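Local atomic coordinates of chitinase (Chromobacterium violaceum, PDB entry 4TXG), a protein that probably hydrolyses the glycosidic bonds of chitin as a family 18 glycoside hydrolase, with an accessory module that probably binds chitin. Residues 661-666 against 761-766. Numbering follows the deposited sequence.
Sequences FSLGGF and LPISGP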
ATOM      1  N   PHE A 661       7.736   6.329 -24.392  1.00  9.37           N
ATOM      2  CA  PHE A 661       8.870   6.202 -23.479  1.00  8.82           C
ATOM      3  C   PHE A 661       8.671   5.023 -22.541  1.00 13.33           C
ATOM      4  O   PHE A 661       7.583   4.855 -21.986  1.00 12.15           O
ATOM      5  CB  PHE A 661       9.047   7.451 -22.613  1.00  9.83           C
ATOM      6  CG  PHE A 661       9.407   8.693 -23.365  1.00 14.48           C
ATOM      7  CD1 PHE A 661       8.433   9.424 -24.034  1.00 14.39           C
ATOM      8  CD2 PHE A 661      10.711   9.161 -23.362  1.00 14.65           C
ATOM      9  CE1 PHE A 661       8.762  10.582 -24.711  1.00 13.82           C
ATOM     10  CE2 PHE A 661      11.043  10.322 -24.041  1.00 16.80           C
ATOM     11  CZ  PHE A 661      10.067  11.030 -24.719  1.00 15.53           C
ATOM     12  N   SER A 662       9.716   4.231 -22.318  1.00 14.43           N
ATOM     13  CA  SER A 662       9.638   3.215 -21.268  1.00 14.31           C
ATOM     14  C   SER A 662      11.005   2.800 -20.744  1.00 16.30           C
ATOM     15  O   SER A 662      11.978   2.736 -21.499  1.00 12.89           O
ATOM     16  CB  SER A 662       8.884   1.979 -21.768  1.00 20.35           C
ATOM     17  OG  SER A 662       9.473   1.455 -22.940  1.00 25.31           O
ATOM     18  N   LEU A 663      11.063   2.535 -19.440  1.00 15.75           N
ATOM     19  CA  LEU A 663      12.247   1.951 -18.814  1.00 11.89           C
ATOM     20  C   LEU A 663      12.078   0.446 -18.753  1.00 15.81           C
ATOM     21  O   LEU A 663      11.014  -0.039 -18.378  1.00 17.69           O
ATOM     22  CB  LEU A 663      12.462   2.515 -17.404  1.00  9.72           C
ATOM     23  CG  LEU A 663      12.770   3.998 -17.283  1.00 13.82           C
ATOM     24  CD1 LEU A 663      12.880   4.419 -15.819  1.00 11.80           C
ATOM     25  CD2 LEU A 663      14.068   4.302 -18.037  1.00 15.65           C
ATOM     26  N   GLY A 664      13.124  -0.293 -19.118  1.00 12.67           N
ATOM     27  CA  GLY A 664      13.067  -1.744 -19.098  1.00 13.41           C
ATOM     28  C   GLY A 664      14.459  -2.345 -19.007  1.00 12.66           C
ATOM     29  O   GLY A 664      15.430  -1.632 -18.763  1.00 14.25           O
ATOM     30  N   GLY A 665      14.562  -3.657 -19.190  1.00 12.32           N
ATOM     31  CA  GLY A 665      15.849  -4.321 -19.069  1.00 12.69           C
ATOM     32  C   GLY A 665      16.409  -4.264 -17.657  1.00 14.93           C
ATOM     33  O   GLY A 665      17.622  -4.131 -17.457  1.00 13.31           O
ATOM     34  N   PHE A 666      15.525  -4.366 -16.672  1.00 10.17           N
ATOM     35  CA  PHE A 666      15.953  -4.420 -15.273  1.00 10.33           C
ATOM     36  C   PHE A 666      16.589  -5.772 -14.962  1.00 10.29           C
ATOM     37  O   PHE A 666      16.114  -6.803 -15.432  1.00 12.43           O
ATOM     38  CB  PHE A 666      14.768  -4.192 -14.328  1.00 11.49           C
ATOM     39  CG  PHE A 666      14.297  -2.763 -14.255  1.00 10.34           C
ATOM     40  CD1 PHE A 666      14.835  -1.888 -13.318  1.00 13.23           C
ATOM     41  CD2 PHE A 666      13.306  -2.295 -15.112  1.00  8.76           C
ATOM     42  CE1 PHE A 666      14.395  -0.571 -13.228  1.00  9.87           C
ATOM     43  CE2 PHE A 666      12.858  -0.976 -15.027  1.00  7.61           C
ATOM     44  CZ  PHE A 666      13.407  -0.114 -14.089  1.00  7.49           C
ATOM     45  N   LEU A 761      17.841   5.201  -6.027  1.00  7.57           N
ATOM     46  CA  LEU A 761      16.739   4.625  -5.260  1.00  7.31           C
ATOM     47  C   LEU A 761      15.555   4.401  -6.195  1.00  6.99           C
ATOM     48  O   LEU A 761      15.462   5.048  -7.246  1.00  6.95           O
ATOM     49  CB  LEU A 761      16.343   5.520  -4.081  1.00  7.26           C
ATOM     50  CG  LEU A 761      17.290   5.484  -2.868  1.00  8.02           C
ATOM     51  CD1 LEU A 761      16.972   6.617  -1.887  1.00  7.76           C
ATOM     52  CD2 LEU A 761      17.218   4.137  -2.167  1.00 10.05           C
ATOM     53  N   PRO A 762      14.641   3.489  -5.824  1.00  6.84           N
ATOM     54  CA  PRO A 762      13.549   3.158  -6.748  1.00  7.97           C
ATOM     55  C   PRO A 762      12.650   4.333  -7.124  1.00  8.65           C
ATOM     56  O   PRO A 762      12.457   5.268  -6.335  1.00  6.39           O
ATOM     57  CB  PRO A 762      12.757   2.102  -5.972  1.00  8.91           C
ATOM     58  CG  PRO A 762      13.819   1.407  -5.138  1.00  6.84           C
ATOM     59  CD  PRO A 762      14.694   2.557  -4.681  1.00  6.94           C
ATOM     60  N   ILE A 763      12.118   4.267  -8.347  1.00  6.35           N
ATOM     61  CA  ILE A 763      11.110   5.202  -8.834  1.00  7.62           C
ATOM     62  C   ILE A 763       9.981   4.440  -9.514  1.00  7.49           C
ATOM     63  O   ILE A 763      10.165   3.299  -9.960  1.00  7.14           O
ATOM     64  CB  ILE A 763      11.690   6.220  -9.860  1.00  6.30           C
ATOM     65  CG1 ILE A 763      12.067   5.494 -11.152  1.00  8.37           C
ATOM     66  CG2 ILE A 763      12.890   6.986  -9.267  1.00  6.45           C
ATOM     67  CD1 ILE A 763      12.579   6.406 -12.260  1.00  8.97           C
ATOM     68  N   SER A 764       8.808   5.062  -9.568  1.00  6.07           N
ATOM     69  CA  SER A 764       7.742   4.616 -10.456  1.00  8.24           C
ATOM     70  C   SER A 764       7.635   5.642 -11.581  1.00  7.03           C
ATOM     71  O   SER A 764       8.310   6.683 -11.555  1.00  8.42           O
ATOM     72  CB  SER A 764       6.405   4.455  -9.720  1.00  7.20           C
ATOM     73  OG  SER A 764       5.935   5.689  -9.196  1.00  6.77           O
ATOM     74  N   GLY A 765       6.805   5.354 -12.570  1.00  9.81           N
ATOM     75  CA  GLY A 765       6.731   6.205 -13.741  1.00 10.63           C
ATOM     76  C   GLY A 765       7.893   5.926 -14.681  1.00 11.97           C
ATOM     77  O   GLY A 765       8.142   4.773 -15.025  1.00 12.31           O
ATOM     78  N   PRO A 766       8.604   6.973 -15.125  1.00 10.45           N
ATOM     79  CA  PRO A 766       8.376   8.410 -14.917  1.00  8.94           C
ATOM     80  C   PRO A 766       7.052   8.893 -15.525  1.00 11.28           C
ATOM     81  O   PRO A 766       6.251   8.085 -16.010  1.00  9.23           O
ATOM     82  CB  PRO A 766       9.569   9.066 -15.630  1.00  9.92           C
ATOM     83  CG  PRO A 766      10.622   7.999 -15.698  1.00 13.02           C
ATOM     84  CD  PRO A 766       9.854   6.715 -15.868  1.00  9.81           C
TER
HETATM   85  O   HOH W   1       8.858   3.837 -17.651  1.00 20.02           O
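Leu663 reaches from the outermost strand 659-664 onto the loop 761-766 and carries the whole apolar contact through one methyl, CD1. That methyl lies 3.8 Å from Pro766 CD and 4.1 Å from Ile763 CD1, and the leucine side chain crosses both partners at about a right angle. With CD1 anti to CA (chi2 177°), the extended leucine chain carries this methyl toward the loop. Ile763 answers with its long branch: CG1 sits between backbone N and carbonyl carbon (chi1 68°), and CD1 does the touching; the side chain also touches Val699, Pro700 and Ala703. Branched apolar residues suit this partly buried meeting of methyls. Pro766, a residue that readily follows a cis peptide bond, does so here and presents the CD methylene of its ring just before strand 767-773; its ring also rests on Phe697. Gly765 suits its positive phi (79°). Beside these groups a water accepts from Leu663 N at 3.1 Å and donates to Gly765 O at 2.9 Å, linking the two backbones. The contact thus joins the edge of the four-stranded sheet to the loop that leads from it into the six-stranded sheet of the Chitinase C region. Its few methyl contacts imply a modest, non-directional attachment, to which the water-mediated N-H to C=O link adds the directional part.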